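Local coordinates for protein CmeC (Campylobacter jejuni, PDB 4MT4) that forms a trimeric outer membrane channel that probably serves as the exit duct of an efflux pump, at residues V167-N172 with E226-A231; K177-S182 with E212-Q217; K184-I189 with Q412-A417; Q387-S392 with L422-A427. All coordinates share one frame; numbering follows the deposited sequence.

Overall arrangement
From the N terminus, helix 129-195 supplies one side of the first three contacts. Contact 1 joins it to helix 201-236, and contact 2, further along toward the turn of the same hairpin, closes a shorter loop within that of contact 1. Contact 3 reaches much further along the chain, from 184-189 to 412-417 on helix 411-445, so it crosses both earlier contacts and ties the two halves of the subunit together. Contact 4 pairs helix 339-405 with helix 411-445, crossing contact 3 but following contacts 1 and 2 in series. Leu422 links the two hairpins, packing on Met214 and Ala179 of contact 2, while Val426 touches Asn172 of contact 1.

Contact 1: V167-N172 with E226-A231; sequences VNAYEN and ENYLKA
Tyr170 and Leu229 meet only at their far ends, where the phenol oxygen of one comes up to a methyl of the other. Start at Tyr170 CB, which points neither at the partner helix nor away from it. The first torsion, chi1 -89°, lies some 30° beyond the staggered value and carries the ring out along the groove between the helices. None of the ring carbons comes close to 226-231; Tyr170 CZ is still 5.2 Å from Leu229 CD1. The last atom closes the distance, with Tyr170 OH 4.1 Å from Leu229 CD1 and 4.2 Å from Leu229 CG. On its way the ring stacks with that of Tyr250 and touches Lys225 and Asn247.

The two helices, 129-195 and 201-236, form one hairpin of the long alpha-helical barrel that outer membrane factors extend into the periplasm, and 226-231 falls in a predicted coiled coil. They are well spread here: the nearest pair of alpha carbons, Ala169 CA and Tyr228 CA, is 7.6 Å apart. Ala169 CB points at the other helix and approaches the Tyr228 ring obliquely, reaching Tyr228 CD2 at 4.4 Å, while Tyr228 CE2 stays 5.2 Å from Ala169 CB. No hydrogen bond passes between the segments. Behind 167-172, Asn168 and Asn172 both donate through ND2 to Asn430 OD1 on helix 411-445; beyond the contact, Asn227 packs on Tyr371 of a neighbouring subunit.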
loop_
_atom_site.group_PDB
_atom_site.type_symbol
_atom_site.label_atom_id
_atom_site.label_comp_id
_atom_site.label_asym_id
_atom_site.label_seq_id
_atom_site.Cartn_x
_atom_site.Cartn_y
_atom_site.Cartn_z
ATOM N N VAL B 167 -15.347 -23.122 -6.629
ATOM C CA VAL B 167 -16.087 -24.378 -6.541
ATOM C C VAL B 167 -17.107 -24.305 -5.411
ATOM O O VAL B 167 -18.220 -24.815 -5.526
ATOM C CB VAL B 167 -15.150 -25.582 -6.312
ATOM C CG1 VAL B 167 -15.945 -26.872 -6.269
ATOM C CG2 VAL B 167 -14.093 -25.648 -7.402
ATOM N N ASN B 168 -16.709 -23.661 -4.319
ATOM C CA ASN B 168 -17.597 -23.417 -3.191
ATOM C C ASN B 168 -18.784 -22.568 -3.632
ATOM O O ASN B 168 -19.918 -22.793 -3.211
ATOM C CB ASN B 168 -16.835 -22.724 -2.061
ATOM C CG ASN B 168 -17.578 -22.754 -0.738
ATOM O OD1 ASN B 168 -17.050 -22.316 0.283
ATOM N ND2 ASN B 168 -18.796 -23.281 -0.745
ATOM N N ALA B 169 -18.508 -21.593 -4.490
ATOM C CA ALA B 169 -19.538 -20.699 -4.997
ATOM C C ALA B 169 -20.475 -21.424 -5.958
ATOM O O ALA B 169 -21.675 -21.157 -5.983
ATOM C CB ALA B 169 -18.905 -19.499 -5.676
ATOM N N TYR B 170 -19.921 -22.343 -6.742
ATOM C CA TYR B 170 -20.723 -23.155 -7.650
ATOM C C TYR B 170 -21.670 -24.069 -6.877
ATOM O O TYR B 170 -22.842 -24.205 -7.229
ATOM C CB TYR B 170 -19.829 -23.992 -8.568
ATOM C CG TYR B 170 -19.426 -23.306 -9.855
ATOM C CD1 TYR B 170 -20.373 -22.990 -10.823
ATOM C CD2 TYR B 170 -18.097 -22.996 -10.113
ATOM C CE1 TYR B 170 -20.008 -22.368 -12.005
ATOM C CE2 TYR B 170 -17.723 -22.377 -11.293
ATOM C CZ TYR B 170 -18.681 -22.065 -12.234
ATOM O OH TYR B 170 -18.306 -21.448 -13.407
ATOM N N GLU B 171 -21.148 -24.687 -5.821
ATOM C CA GLU B 171 -21.917 -25.618 -5.001
ATOM C C GLU B 171 -23.088 -24.934 -4.305
ATOM O O GLU B 171 -24.199 -25.463 -4.281
ATOM C CB GLU B 171 -21.011 -26.284 -3.965
ATOM C CG GLU B 171 -20.081 -27.339 -4.544
ATOM C CD GLU B 171 -20.819 -28.596 -4.960
ATOM O OE1 GLU B 171 -21.237 -29.362 -4.066
ATOM O OE2 GLU B 171 -20.986 -28.814 -6.179
ATOM N N ASN B 172 -22.835 -23.759 -3.738
ATOM C CA ASN B 172 -23.886 -22.999 -3.072
ATOM C C ASN B 172 -24.921 -22.481 -4.066
ATOM O O ASN B 172 -26.109 -22.405 -3.752
ATOM C CB ASN B 172 -23.291 -21.834 -2.280
ATOM C CG ASN B 172 -22.569 -22.289 -1.028
ATOM O OD1 ASN B 172 -22.775 -23.404 -0.550
ATOM N ND2 ASN B 172 -21.723 -21.422 -0.485
ATOM N N GLU B 226 -19.791 -15.231 -9.703
ATOM C CA GLU B 226 -19.182 -14.397 -10.730
ATOM C C GLU B 226 -17.983 -13.625 -10.191
ATOM O O GLU B 226 -17.053 -13.313 -10.936
ATOM C CB GLU B 226 -20.211 -13.425 -11.308
ATOM C CG GLU B 226 -21.171 -14.061 -12.296
ATOM C CD GLU B 226 -20.485 -14.473 -13.585
ATOM O OE1 GLU B 226 -19.554 -13.762 -14.019
ATOM O OE2 GLU B 226 -20.877 -15.508 -14.165
ATOM N N ASN B 227 -18.009 -13.320 -8.897
ATOM C CA ASN B 227 -16.923 -12.582 -8.262
ATOM C C ASN B 227 -15.639 -13.399 -8.194
ATOM O O ASN B 227 -14.544 -12.870 -8.388
ATOM C CB ASN B 227 -17.328 -12.140 -6.855
ATOM C CG ASN B 227 -16.265 -11.290 -6.183
ATOM O OD1 ASN B 227 -16.140 -10.098 -6.465
ATOM N ND2 ASN B 227 -15.495 -11.898 -5.289
ATOM N N TYR B 228 -15.782 -14.691 -7.915
ATOM C CA TYR B 228 -14.635 -15.584 -7.809
ATOM C C TYR B 228 -14.216 -16.116 -9.173
ATOM O O TYR B 228 -13.078 -16.543 -9.356
ATOM C CB TYR B 228 -14.943 -16.742 -6.859
ATOM C CG TYR B 228 -14.908 -16.348 -5.399
ATOM C CD1 TYR B 228 -13.708 -16.028 -4.777
ATOM C CD2 TYR B 228 -16.071 -16.301 -4.642
ATOM C CE1 TYR B 228 -13.667 -15.668 -3.444
ATOM C CE2 TYR B 228 -16.039 -15.943 -3.306
ATOM C CZ TYR B 228 -14.834 -15.628 -2.714
ATOM O OH TYR B 228 -14.793 -15.270 -1.385
ATOM N N LEU B 229 -15.140 -16.092 -10.128
ATOM C CA LEU B 229 -14.813 -16.458 -11.500
ATOM C C LEU B 229 -13.895 -15.395 -12.088
ATOM O O LEU B 229 -12.883 -15.712 -12.714
ATOM C CB LEU B 229 -16.076 -16.607 -12.350
ATOM C CG LEU B 229 -16.142 -17.823 -13.282
ATOM C CD1 LEU B 229 -17.196 -17.621 -14.361
ATOM C CD2 LEU B 229 -14.786 -18.136 -13.903
ATOM N N LYS B 230 -14.259 -14.133 -11.877
ATOM C CA LYS B 230 -13.437 -13.006 -12.303
ATOM C C LYS B 230 -12.050 -13.071 -11.676
ATOM O O LYS B 230 -11.043 -12.854 -12.349
ATOM C CB LYS B 230 -14.109 -11.681 -11.936
ATOM C CG LYS B 230 -13.160 -10.490 -11.917
ATOM C CD LYS B 230 -13.751 -9.313 -11.155
ATOM C CE LYS B 230 -12.724 -8.208 -10.959
ATOM N NZ LYS B 230 -13.260 -7.084 -10.141
ATOM N N ALA B 231 -12.012 -13.372 -10.382
ATOM C CA ALA B 231 -10.759 -13.457 -9.640
ATOM C C ALA B 231 -9.837 -14.531 -10.208
ATOM O O ALA B 231 -8.623 -14.353 -10.258
ATOM C CB ALA B 231 -11.036 -13.723 -8.167
#

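Contact 2: K177-S182 with E212-Q217; sequences KEAYES and ESMALQ
An antiparallel helical hairpin in the periplasmic barrel of this outer membrane factor is packed tightly here, with Tyr180, Ala179, Met214 and Ala215 meeting between helices 129-195 and 201-236. The local axes approach to 8.8 Å and their directions differ by 157°. Tyr180 CA and Met214 CA are 5.3 Å apart, which leaves little room between the backbones. Met214 fills the gap in stages: its CB sits against Tyr180 CA, its CG reaches Ala179 O at 3.9 Å, and the bend at chi2 (-60°) lays SD beside Ala179 CB at 4.2 Å. Leu422 of helix 411-445 covers this sulfur and methyl, and Arg418 NH2 donates to Ala179 O, so the carbonyl brushed by Met214 CG is also held from the other hairpin.

Within 212-217, Ser213 OG donates to Gln217 OE1 in the carbonyl plane, one turn further along the same helix. Ala215, which also packs on Asn385 of an adjoining subunit, meets the Tyr180 ring. With its CG anti to the backbone N (chi1 165°), Tyr180 sends that ring across to the alanine, which lies obliquely to it, Tyr180 CE1 resting 3.6 Å from Ala215 CB.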
loop_
_atom_site.group_PDB
_atom_site.type_symbol
_atom_site.label_atom_id
_atom_site.label_comp_id
_atom_site.label_asym_id
_atom_site.label_seq_id
_atom_site.Cartn_x
_atom_site.Cartn_y
_atom_site.Cartn_z
ATOM N N LYS B 177 -30.167 -23.213 -6.449
ATOM C CA LYS B 177 -30.937 -23.382 -7.676
ATOM C C LYS B 177 -32.112 -24.316 -7.422
ATOM O O LYS B 177 -33.262 -23.973 -7.701
ATOM C CB LYS B 177 -30.066 -23.931 -8.808
ATOM C CG LYS B 177 -30.835 -24.214 -10.090
ATOM C CD LYS B 177 -29.939 -24.778 -11.181
ATOM C CE LYS B 177 -30.730 -25.066 -12.449
ATOM N NZ LYS B 177 -29.881 -25.638 -13.532
ATOM N N GLU B 178 -31.810 -25.495 -6.887
ATOM C CA GLU B 178 -32.831 -26.479 -6.540
ATOM C C GLU B 178 -33.787 -25.942 -5.485
ATOM O O GLU B 178 -34.994 -26.174 -5.554
ATOM C CB GLU B 178 -32.178 -27.770 -6.041
ATOM C CG GLU B 178 -33.062 -28.623 -5.133
ATOM C CD GLU B 178 -34.297 -29.157 -5.831
ATOM O OE1 GLU B 178 -34.325 -29.179 -7.081
ATOM O OE2 GLU B 178 -35.243 -29.558 -5.122
ATOM N N ALA B 179 -33.233 -25.232 -4.508
ATOM C CA ALA B 179 -34.029 -24.618 -3.455
ATOM C C ALA B 179 -35.020 -23.623 -4.045
ATOM O O ALA B 179 -36.113 -23.433 -3.517
ATOM C CB ALA B 179 -33.131 -23.935 -2.438
ATOM N N TYR B 180 -34.629 -22.997 -5.149
ATOM C CA TYR B 180 -35.494 -22.054 -5.845
ATOM C C TYR B 180 -36.550 -22.774 -6.677
ATOM O O TYR B 180 -37.706 -22.355 -6.719
ATOM C CB TYR B 180 -34.666 -21.131 -6.740
ATOM C CG TYR B 180 -35.490 -20.370 -7.755
ATOM C CD1 TYR B 180 -36.260 -19.278 -7.374
ATOM C CD2 TYR B 180 -35.496 -20.740 -9.093
ATOM C CE1 TYR B 180 -37.014 -18.580 -8.297
ATOM C CE2 TYR B 180 -36.247 -20.048 -10.023
ATOM C CZ TYR B 180 -37.003 -18.968 -9.620
ATOM O OH TYR B 180 -37.752 -18.276 -10.545
ATOM N N GLU B 181 -36.143 -23.856 -7.336
ATOM C CA GLU B 181 -37.038 -24.623 -8.198
ATOM C C GLU B 181 -38.228 -25.187 -7.426
ATOM O O GLU B 181 -39.379 -24.994 -7.816
ATOM C CB GLU B 181 -36.280 -25.767 -8.881
ATOM C CG GLU B 181 -35.152 -25.320 -9.801
ATOM C CD GLU B 181 -35.634 -24.483 -10.969
ATOM O OE1 GLU B 181 -36.802 -24.650 -11.383
ATOM O OE2 GLU B 181 -34.846 -23.655 -11.472
ATOM N N SER B 182 -37.946 -25.881 -6.329
ATOM C CA SER B 182 -39.000 -26.503 -5.536
ATOM C C SER B 182 -39.840 -25.457 -4.816
ATOM O O SER B 182 -41.022 -25.676 -4.553
ATOM C CB SER B 182 -38.402 -27.487 -4.531
ATOM O OG SER B 182 -37.497 -28.372 -5.164
ATOM N N GLU B 212 -39.926 -15.558 -3.367
ATOM C CA GLU B 212 -39.120 -14.379 -3.664
ATOM C C GLU B 212 -37.823 -14.359 -2.863
ATOM O O GLU B 212 -36.786 -13.919 -3.362
ATOM C CB GLU B 212 -39.917 -13.102 -3.390
ATOM C CG GLU B 212 -41.253 -13.023 -4.121
ATOM C CD GLU B 212 -41.106 -12.965 -5.633
ATOM O OE1 GLU B 212 -40.022 -12.584 -6.125
ATOM O OE2 GLU B 212 -42.086 -13.296 -6.334
ATOM N N SER B 213 -37.884 -14.832 -1.621
ATOM C CA SER B 213 -36.701 -14.902 -0.771
ATOM C C SER B 213 -35.665 -15.846 -1.368
ATOM O O SER B 213 -34.476 -15.538 -1.401
ATOM C CB SER B 213 -37.073 -15.356 0.641
ATOM O OG SER B 213 -35.925 -15.463 1.466
ATOM N N MET B 214 -36.128 -16.995 -1.851
ATOM C CA MET B 214 -35.251 -17.967 -2.491
ATOM C C MET B 214 -34.654 -17.410 -3.780
ATOM O O MET B 214 -33.471 -17.597 -4.055
ATOM C CB MET B 214 -36.004 -19.267 -2.784
ATOM C CG MET B 214 -36.339 -20.086 -1.545
ATOM S SD MET B 214 -34.879 -20.600 -0.618
ATOM C CE MET B 214 -35.625 -21.590 0.666
ATOM N N ALA B 215 -35.478 -16.720 -4.563
ATOM C CA ALA B 215 -35.027 -16.117 -5.814
ATOM C C ALA B 215 -33.970 -15.050 -5.552
ATOM O O ALA B 215 -33.037 -14.878 -6.334
ATOM C CB ALA B 215 -36.204 -15.521 -6.573
ATOM N N LEU B 216 -34.125 -14.343 -4.439
ATOM C CA LEU B 216 -33.169 -13.321 -4.032
ATOM C C LEU B 216 -31.854 -13.952 -3.588
ATOM O O LEU B 216 -30.775 -13.499 -3.968
ATOM C CB LEU B 216 -33.751 -12.465 -2.906
ATOM C CG LEU B 216 -32.859 -11.353 -2.353
ATOM C CD1 LEU B 216 -32.449 -10.395 -3.459
ATOM C CD2 LEU B 216 -33.564 -10.613 -1.228
ATOM N N GLN B 217 -31.954 -15.006 -2.784
ATOM C CA GLN B 217 -30.781 -15.734 -2.309
ATOM C C GLN B 217 -30.057 -16.410 -3.467
ATOM O O GLN B 217 -28.831 -16.493 -3.481
ATOM C CB GLN B 217 -31.179 -16.778 -1.265
ATOM C CG GLN B 217 -31.745 -16.192 0.016
ATOM C CD GLN B 217 -32.362 -17.244 0.915
ATOM O OE1 GLN B 217 -33.527 -17.141 1.301
ATOM N NE2 GLN B 217 -31.584 -18.266 1.253
#

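Contact 3: K184-I189 with Q412-A417; sequences KEIYRI and QDYLEA
Ile186 CA and Leu415 CA, the closest alpha carbons between the two segments, are 9.5 Å apart, so only side chains can span the gap. Ile186 does it with a single atom. Its CB points at the other helix, CG1 stands anti to the carbonyl carbon (chi1 -72°), and the extended chi2 of 174° pushes CD1 out as far as it will go. That methyl drops between two residues of 412-417: Ile186 CD1 is 3.8 Å from Tyr414 CE2, approaching the ring obliquely, and 4.0 Å from Leu415 CD2. Ile186 and Tyr414 extend toward each other from opposite sides, whereas Ile186 and Leu415 slide past one another. The Tyr414 ring is also stacked with that of Tyr404.

The contact joins the first helical hairpin to the second near the periplasmic end of the barrel. Helix 411-445 lies near its copies in the other two subunits here, with Gln412 and Glu416 each packing on the other residue in a neighbouring subunit. The ion pair of 184-189 lies away from the contact: Arg188 NH2 donates to Glu185 OE2 (2.9 Å, 167° at the hydrogen), in the guanidinium plane and on the syn side of the carboxylate; Arg188 NH1 also pairs with Glu192. With no hydrogen bond between them, these two segments meet through apolar contacts, all made by the one methyl of Ile186.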
loop_
_atom_site.group_PDB
_atom_site.type_symbol
_atom_site.label_atom_id
_atom_site.label_comp_id
_atom_site.label_asym_id
_atom_site.label_seq_id
_atom_site.Cartn_x
_atom_site.Cartn_y
_atom_site.Cartn_z
ATOM N N LYS B 184 -40.624 -22.696 -6.146
ATOM C CA LYS B 184 -41.531 -22.246 -7.191
ATOM C C LYS B 184 -42.675 -23.239 -7.347
ATOM O O LYS B 184 -43.816 -22.858 -7.609
ATOM C CB LYS B 184 -40.791 -22.080 -8.518
ATOM C CG LYS B 184 -41.606 -21.387 -9.595
ATOM C CD LYS B 184 -41.406 -22.045 -10.948
ATOM C CE LYS B 184 -39.944 -22.045 -11.362
ATOM N NZ LYS B 184 -39.749 -22.720 -12.676
ATOM N N GLU B 185 -42.355 -24.518 -7.183
ATOM C CA GLU B 185 -43.354 -25.576 -7.242
ATOM C C GLU B 185 -44.304 -25.481 -6.056
ATOM O O GLU B 185 -45.503 -25.714 -6.192
ATOM C CB GLU B 185 -42.682 -26.951 -7.274
ATOM C CG GLU B 185 -43.654 -28.124 -7.293
ATOM C CD GLU B 185 -44.500 -28.169 -8.553
ATOM O OE1 GLU B 185 -44.065 -27.618 -9.587
ATOM O OE2 GLU B 185 -45.602 -28.756 -8.508
ATOM N N ILE B 186 -43.760 -25.139 -4.894
ATOM C CA ILE B 186 -44.565 -24.962 -3.693
ATOM C C ILE B 186 -45.593 -23.850 -3.892
ATOM O O ILE B 186 -46.767 -24.009 -3.554
ATOM C CB ILE B 186 -43.686 -24.643 -2.465
ATOM C CG1 ILE B 186 -42.904 -25.886 -2.033
ATOM C CG2 ILE B 186 -44.535 -24.135 -1.311
ATOM C CD1 ILE B 186 -41.900 -25.624 -0.930
ATOM N N TYR B 187 -45.149 -22.734 -4.458
ATOM C CA TYR B 187 -46.036 -21.603 -4.702
ATOM C C TYR B 187 -47.088 -21.932 -5.759
ATOM O O TYR B 187 -48.243 -21.522 -5.639
ATOM C CB TYR B 187 -45.238 -20.370 -5.128
ATOM C CG TYR B 187 -46.119 -19.201 -5.500
ATOM C CD1 TYR B 187 -46.777 -18.467 -4.524
ATOM C CD2 TYR B 187 -46.304 -18.840 -6.828
ATOM C CE1 TYR B 187 -47.591 -17.403 -4.857
ATOM C CE2 TYR B 187 -47.115 -17.777 -7.172
ATOM C CZ TYR B 187 -47.756 -17.062 -6.183
ATOM O OH TYR B 187 -48.567 -16.001 -6.519
ATOM N N ARG B 188 -46.686 -22.672 -6.789
ATOM C CA ARG B 188 -47.599 -23.052 -7.864
ATOM C C ARG B 188 -48.747 -23.897 -7.323
ATOM O O ARG B 188 -49.895 -23.739 -7.734
ATOM C CB ARG B 188 -46.857 -23.818 -8.961
ATOM C CG ARG B 188 -47.671 -24.030 -10.228
ATOM C CD ARG B 188 -47.016 -25.054 -11.138
ATOM N NE ARG B 188 -47.042 -26.390 -10.552
ATOM C CZ ARG B 188 -48.016 -27.271 -10.751
ATOM N NH1 ARG B 188 -49.047 -26.959 -11.526
ATOM N NH2 ARG B 188 -47.963 -28.466 -10.178
ATOM N N ILE B 189 -48.426 -24.792 -6.394
ATOM C CA ILE B 189 -49.432 -25.631 -5.757
ATOM C C ILE B 189 -50.383 -24.790 -4.910
ATOM O O ILE B 189 -51.603 -24.936 -4.998
ATOM C CB ILE B 189 -48.786 -26.717 -4.871
ATOM C CG1 ILE B 189 -47.963 -27.683 -5.724
ATOM C CG2 ILE B 189 -49.848 -27.480 -4.096
ATOM C CD1 ILE B 189 -48.761 -28.375 -6.807
ATOM N N GLN B 412 -45.829 -22.931 7.300
ATOM C CA GLN B 412 -44.778 -22.144 7.935
ATOM C C GLN B 412 -43.696 -23.023 8.556
ATOM O O GLN B 412 -42.503 -22.786 8.356
ATOM C CB GLN B 412 -45.384 -21.231 9.001
ATOM C CG GLN B 412 -44.366 -20.457 9.813
ATOM C CD GLN B 412 -45.014 -19.588 10.872
ATOM O OE1 GLN B 412 -46.226 -19.381 10.863
ATOM N NE2 GLN B 412 -44.206 -19.078 11.796
ATOM N N ASP B 413 -44.117 -24.035 9.309
ATOM C CA ASP B 413 -43.185 -24.977 9.917
ATOM C C ASP B 413 -42.445 -25.787 8.856
ATOM O O ASP B 413 -41.284 -26.150 9.037
ATOM C CB ASP B 413 -43.917 -25.918 10.877
ATOM C CG ASP B 413 -44.174 -25.288 12.231
ATOM O OD1 ASP B 413 -44.084 -24.047 12.341
ATOM O OD2 ASP B 413 -44.470 -26.034 13.188
ATOM N N TYR B 414 -43.121 -26.061 7.745
ATOM C CA TYR B 414 -42.524 -26.835 6.662
ATOM C C TYR B 414 -41.464 -26.027 5.916
ATOM O O TYR B 414 -40.383 -26.535 5.616
ATOM C CB TYR B 414 -43.603 -27.317 5.691
ATOM C CG TYR B 414 -43.053 -27.907 4.412
ATOM C CD1 TYR B 414 -42.276 -29.058 4.434
ATOM C CD2 TYR B 414 -43.316 -27.317 3.183
ATOM C CE1 TYR B 414 -41.771 -29.599 3.267
ATOM C CE2 TYR B 414 -42.817 -27.851 2.013
ATOM C CZ TYR B 414 -42.045 -28.993 2.060
ATOM O OH TYR B 414 -41.543 -29.533 0.897
ATOM N N LEU B 415 -41.775 -24.766 5.627
ATOM C CA LEU B 415 -40.839 -23.874 4.951
ATOM C C LEU B 415 -39.599 -23.627 5.803
ATOM O O LEU B 415 -38.490 -23.503 5.284
ATOM C CB LEU B 415 -41.513 -22.543 4.611
ATOM C CG LEU B 415 -42.653 -22.586 3.593
ATOM C CD1 LEU B 415 -43.214 -21.191 3.365
ATOM C CD2 LEU B 415 -42.190 -23.204 2.283
ATOM N N GLU B 416 -39.803 -23.555 7.114
ATOM C CA GLU B 416 -38.711 -23.337 8.055
ATOM C C GLU B 416 -37.745 -24.516 8.072
ATOM O O GLU B 416 -36.530 -24.332 8.029
ATOM C CB GLU B 416 -39.260 -23.090 9.461
ATOM C CG GLU B 416 -38.200 -23.085 10.552
ATOM C CD GLU B 416 -38.784 -22.875 11.936
ATOM O OE1 GLU B 416 -39.812 -22.174 12.054
ATOM O OE2 GLU B 416 -38.215 -23.415 12.908
ATOM N N ALA B 417 -38.293 -25.727 8.137
ATOM C CA ALA B 417 -37.479 -26.937 8.172
ATOM C C ALA B 417 -36.659 -27.075 6.893
ATOM O O ALA B 417 -35.516 -27.534 6.919
ATOM C CB ALA B 417 -38.359 -28.161 8.375
#

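Contact 4: Q387-S392 with L422-A427; sequences QASEQS and LNAAVA
Ala388 O, just before the Ser389 that meets Ala424 across the interface, takes two hydrogen bonds: Ser392 OG and Ser392 N each lie 3.0 Å from Ala388 O and reach it from opposite faces of its plane. The serine hydroxyl is thereby turned back on its own helix. This helix, 339-405, and helix 411-445 make the second antiparallel hairpin of the periplasmic alpha-helical barrel, the counterpart of 129-195 with 201-236. Their local axes come to 8.4 Å at an angle of 157°, and the tightest point is an alanine one: Ala424 CB lies 3.7 Å from Glu390 CA, a methyl set directly against the partner's backbone. Ser389 only borders this spot through its OG and carbonyl oxygen; it also packs on Glu212, and Ala388 and Ser392 on Arg208, of a neighbouring subunit.

Glu390 contributes its aliphatic part to the interface. CB starts toward the partner helix and meets Ala424 O; CG, anti to the backbone N (chi1 178°), then runs over the Ala425 backbone. The chain bends at chi2, swinging the carboxylate out of the interface. There Gln391 NE2 donates to Glu390 OE1 at 2.9 Å on the syn side, though 34° out of the carboxylate plane, and Trp421 NE1 makes a weak bond to OE2. The two methylenes stay against the second helix, Glu390 CG 3.8 Å from Ala425 CA and 4.3 Å from Ala425 CB.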
loop_
_atom_site.group_PDB
_atom_site.type_symbol
_atom_site.label_atom_id
_atom_site.label_comp_id
_atom_site.label_asym_id
_atom_site.label_seq_id
_atom_site.Cartn_x
_atom_site.Cartn_y
_atom_site.Cartn_z
ATOM N N GLN B 387 -21.111 -31.813 8.508
ATOM C CA GLN B 387 -21.636 -32.940 7.748
ATOM C C GLN B 387 -22.780 -33.606 8.500
ATOM O O GLN B 387 -23.822 -33.915 7.920
ATOM C CB GLN B 387 -20.534 -33.960 7.459
ATOM C CG GLN B 387 -20.965 -35.092 6.541
ATOM C CD GLN B 387 -19.850 -36.087 6.277
ATOM O OE1 GLN B 387 -19.165 -36.528 7.200
ATOM N NE2 GLN B 387 -19.657 -36.438 5.011
ATOM N N ALA B 388 -22.579 -33.824 9.795
ATOM C CA ALA B 388 -23.599 -34.441 10.635
ATOM C C ALA B 388 -24.794 -33.509 10.811
ATOM O O ALA B 388 -25.940 -33.956 10.842
ATOM C CB ALA B 388 -23.017 -34.824 11.985
ATOM N N SER B 389 -24.515 -32.214 10.921
ATOM C CA SER B 389 -25.564 -31.209 11.056
ATOM C C SER B 389 -26.461 -31.189 9.823
ATOM O O SER B 389 -27.685 -31.149 9.935
ATOM C CB SER B 389 -24.959 -29.822 11.285
ATOM O OG SER B 389 -25.960 -28.818 11.266
ATOM N N GLU B 390 -25.841 -31.225 8.648
ATOM C CA GLU B 390 -26.571 -31.212 7.386
ATOM C C GLU B 390 -27.423 -32.471 7.223
ATOM O O GLU B 390 -28.534 -32.413 6.691
ATOM C CB GLU B 390 -25.595 -31.070 6.213
ATOM C CG GLU B 390 -26.252 -31.094 4.840
ATOM C CD GLU B 390 -26.223 -32.468 4.202
ATOM O OE1 GLU B 390 -25.232 -33.202 4.406
ATOM O OE2 GLU B 390 -27.193 -32.815 3.496
ATOM N N GLN B 391 -26.902 -33.604 7.685
ATOM C CA GLN B 391 -27.631 -34.863 7.599
ATOM C C GLN B 391 -28.831 -34.883 8.538
ATOM O O GLN B 391 -29.887 -35.412 8.198
ATOM C CB GLN B 391 -26.708 -36.043 7.904
ATOM C CG GLN B 391 -25.813 -36.426 6.740
ATOM C CD GLN B 391 -26.598 -36.682 5.468
ATOM O OE1 GLN B 391 -27.376 -37.633 5.385
ATOM N NE2 GLN B 391 -26.412 -35.821 4.475
ATOM N N SER B 392 -28.664 -34.302 9.721
ATOM C CA SER B 392 -29.748 -34.250 10.692
ATOM C C SER B 392 -30.875 -33.349 10.197
ATOM O O SER B 392 -32.044 -33.732 10.236
ATOM C CB SER B 392 -29.235 -33.765 12.047
ATOM O OG SER B 392 -28.277 -34.665 12.573
ATOM N N LEU B 422 -31.280 -26.109 3.933
ATOM C CA LEU B 422 -30.541 -25.291 2.981
ATOM C C LEU B 422 -29.371 -24.584 3.658
ATOM O O LEU B 422 -28.255 -24.582 3.143
ATOM C CB LEU B 422 -31.465 -24.262 2.329
ATOM C CG LEU B 422 -30.821 -23.317 1.315
ATOM C CD1 LEU B 422 -30.311 -24.090 0.109
ATOM C CD2 LEU B 422 -31.799 -22.233 0.890
ATOM N N ASN B 423 -29.640 -23.992 4.819
ATOM C CA ASN B 423 -28.607 -23.321 5.600
ATOM C C ASN B 423 -27.498 -24.283 6.005
ATOM O O ASN B 423 -26.315 -23.953 5.928
ATOM C CB ASN B 423 -29.217 -22.669 6.843
ATOM C CG ASN B 423 -30.171 -21.538 6.500
ATOM O OD1 ASN B 423 -30.441 -21.274 5.329
ATOM N ND2 ASN B 423 -30.689 -20.868 7.524
ATOM N N ALA B 424 -27.893 -25.479 6.429
ATOM C CA ALA B 424 -26.943 -26.504 6.847
ATOM C C ALA B 424 -26.149 -27.041 5.661
ATOM O O ALA B 424 -24.976 -27.387 5.794
ATOM C CB ALA B 424 -27.669 -27.637 7.558
ATOM N N ALA B 425 -26.794 -27.106 4.502
ATOM C CA ALA B 425 -26.140 -27.587 3.291
ATOM C C ALA B 425 -25.094 -26.588 2.809
ATOM O O ALA B 425 -23.992 -26.972 2.409
ATOM C CB ALA B 425 -27.166 -27.850 2.199
ATOM N N VAL B 426 -25.446 -25.307 2.851
ATOM C CA VAL B 426 -24.528 -24.247 2.454
ATOM C C VAL B 426 -23.357 -24.147 3.428
ATOM O O VAL B 426 -22.204 -23.998 3.018
ATOM C CB VAL B 426 -25.247 -22.883 2.368
ATOM C CG1 VAL B 426 -24.248 -21.747 2.211
ATOM C CG2 VAL B 426 -26.243 -22.882 1.218
ATOM N N ALA B 427 -23.660 -24.244 4.718
ATOM C CA ALA B 427 -22.640 -24.167 5.759
ATOM C C ALA B 427 -21.616 -25.285 5.608
ATOM O O ALA B 427 -20.425 -25.077 5.821
ATOM C CB ALA B 427 -23.280 -24.220 7.139
#